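Long-range contact in DUF1573 domain-containing protein (Porphyromonas gingivalis, PDB 2QSV), which is of unknown function, possibly a cysteine-type peptidase, with a C-terminal part, the chain here, built of two Ig-like beta domains: residues A[69-75]-A[103-107]. Where two conformers were deposited one is given. Numbering follows the deposited sequence.
Sequences VPRNMPP and LPLVD
Residues 69-75 form the loop that joins strand 61-67 to strand 76-87. A type II beta turn runs from Pro70 to Met73. Asn72 takes the left-handed position of the turn (phi/psi 63/11), and Met73 N donates to Pro70 O at 2.9 Å. Residues 103-105 are the extended end of strand 94-105, and the chain leaves the strand at Val106. No hydrogen bond links the two segments. Pro75 lies nearest Leu105, with their CA atoms 4.8 Å apart. The contact is mainly apolar. Leu105 (chi1 t, chi2 p) points toward the loop, and its CD2 meets Val69 CG1 at 3.9 Å and selenomethionine Met73 CG at 3.7 Å. Val69 CG2 also touches Leu103 CD2 at 4.0 Å. The loop crosses between the two sheets of the first beta sandwich, consistent with an E-set (Ig-like) fold. Here its side chains cover the end of strand 94-105, next to the link to the second domain. Two backbone oxygens make van der Waals contacts: Pro74 O, which also accepts a hydrogen bond from Lys78, is 3.5 Å from Leu105 CD2, and Leu105 O is 3.3 Å from Pro75 CB. Pro75 CG lies 3.6 Å from Asp107 OD1, while Asp107 OD2 hydrogen-bonds His153 of the second domain.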
# COMPACT_ATOMS: atom_id res chain seq x y z
N VAL A 69 -9.42 -12.95 0.61
CA VAL A 69 -8.66 -12.83 -0.63
C VAL A 69 -9.36 -13.65 -1.72
O VAL A 69 -9.63 -14.82 -1.52
CB VAL A 69 -7.15 -13.29 -0.50
CG1 VAL A 69 -6.45 -13.25 -1.89
CG2 VAL A 69 -6.40 -12.45 0.51
N PRO A 70 -9.65 -13.02 -2.86
CA PRO A 70 -10.19 -13.79 -3.98
C PRO A 70 -9.25 -14.92 -4.39
O PRO A 70 -8.03 -14.72 -4.48
CB PRO A 70 -10.31 -12.75 -5.11
CG PRO A 70 -10.34 -11.46 -4.44
CD PRO A 70 -9.51 -11.59 -3.20
N ARG A 71 -9.82 -16.10 -4.61
CA ARG A 71 -9.07 -17.25 -5.10
C ARG A 71 -8.39 -16.81 -6.40
O ARG A 71 -8.96 -16.03 -7.16
CB ARG A 71 -10.05 -18.40 -5.38
CG ARG A 71 -9.50 -19.81 -5.22
CD ARG A 71 -10.65 -20.82 -5.37
NE ARG A 71 -10.20 -22.19 -5.67
CZ ARG A 71 -9.67 -22.57 -6.83
NH1 ARG A 71 -9.49 -21.69 -7.81
NH2 ARG A 71 -9.31 -23.83 -7.01
N ASN A 72 -7.18 -17.27 -6.65
CA ASN A 72 -6.44 -16.83 -7.84
C ASN A 72 -6.08 -15.31 -7.91
O ASN A 72 -5.69 -14.83 -8.98
CB ASN A 72 -7.16 -17.26 -9.17
CG ASN A 72 -7.70 -18.71 -9.14
OD1 ASN A 72 -6.98 -19.66 -8.75
ND2 ASN A 72 -8.97 -18.89 -9.56
N MSE A 73 -6.26 -14.54 -6.83
CA MSE A 73 -5.64 -13.20 -6.77
C MSE A 73 -4.11 -13.46 -6.68
O MSE A 73 -3.65 -14.19 -5.82
CB MSE A 73 -6.12 -12.38 -5.56
CG MSE A 73 -5.51 -10.96 -5.42
SE MSE A 73 -6.13 -9.90 -4.05
CE MSE A 73 -7.26 -8.95 -4.99
N PRO A 74 -3.33 -12.87 -7.59
CA PRO A 74 -1.87 -13.00 -7.52
C PRO A 74 -1.24 -12.15 -6.37
O PRO A 74 -1.82 -11.10 -6.00
CB PRO A 74 -1.41 -12.47 -8.88
CG PRO A 74 -2.53 -11.58 -9.35
CD PRO A 74 -3.79 -11.99 -8.68
N PRO A 75 -0.06 -12.54 -5.88
CA PRO A 75 0.62 -11.75 -4.84
C PRO A 75 1.07 -10.35 -5.32
O PRO A 75 1.10 -10.07 -6.52
CB PRO A 75 1.83 -12.62 -4.45
CG PRO A 75 2.05 -13.52 -5.57
CD PRO A 75 0.73 -13.74 -6.27
N LEU A 103 -3.19 -4.16 1.17
CA LEU A 103 -2.89 -5.54 1.48
C LEU A 103 -1.54 -5.92 0.86
O LEU A 103 -1.41 -5.90 -0.38
CB LEU A 103 -4.00 -6.47 0.93
CG LEU A 103 -3.79 -7.99 1.02
CD1 LEU A 103 -3.63 -8.44 2.49
CD2 LEU A 103 -4.94 -8.72 0.32
N PRO A 104 -0.55 -6.26 1.70
CA PRO A 104 0.68 -6.94 1.23
C PRO A 104 0.45 -8.43 1.09
O PRO A 104 0.62 -9.17 2.04
CB PRO A 104 1.73 -6.64 2.34
CG PRO A 104 0.95 -5.75 3.44
CD PRO A 104 -0.53 -6.03 3.16
N LEU A 105 0.04 -8.86 -0.11
CA LEU A 105 -0.32 -10.24 -0.35
C LEU A 105 0.93 -10.97 -0.86
O LEU A 105 1.54 -10.56 -1.88
CB LEU A 105 -1.49 -10.34 -1.36
CG LEU A 105 -1.96 -11.77 -1.66
CD1 LEU A 105 -2.51 -12.52 -0.43
CD2 LEU A 105 -2.99 -11.84 -2.83
N VAL A 106 1.35 -12.01 -0.14
CA VAL A 106 2.58 -12.75 -0.50
C VAL A 106 2.26 -14.18 -0.98
O VAL A 106 1.12 -14.63 -0.87
CB VAL A 106 3.67 -12.72 0.66
CG1 VAL A 106 4.06 -11.26 1.03
CG2 VAL A 106 3.21 -13.49 1.89
N ASP A 107 3.28 -14.90 -1.47
CA ASP A 107 3.14 -16.32 -1.84
C ASP A 107 2.81 -17.27 -0.69
O ASP A 107 3.22 -17.07 0.47
CB ASP A 107 4.42 -16.81 -2.51
CG ASP A 107 4.66 -16.15 -3.87
OD1 ASP A 107 3.96 -16.53 -4.84
OD2 ASP A 107 5.50 -15.22 -3.98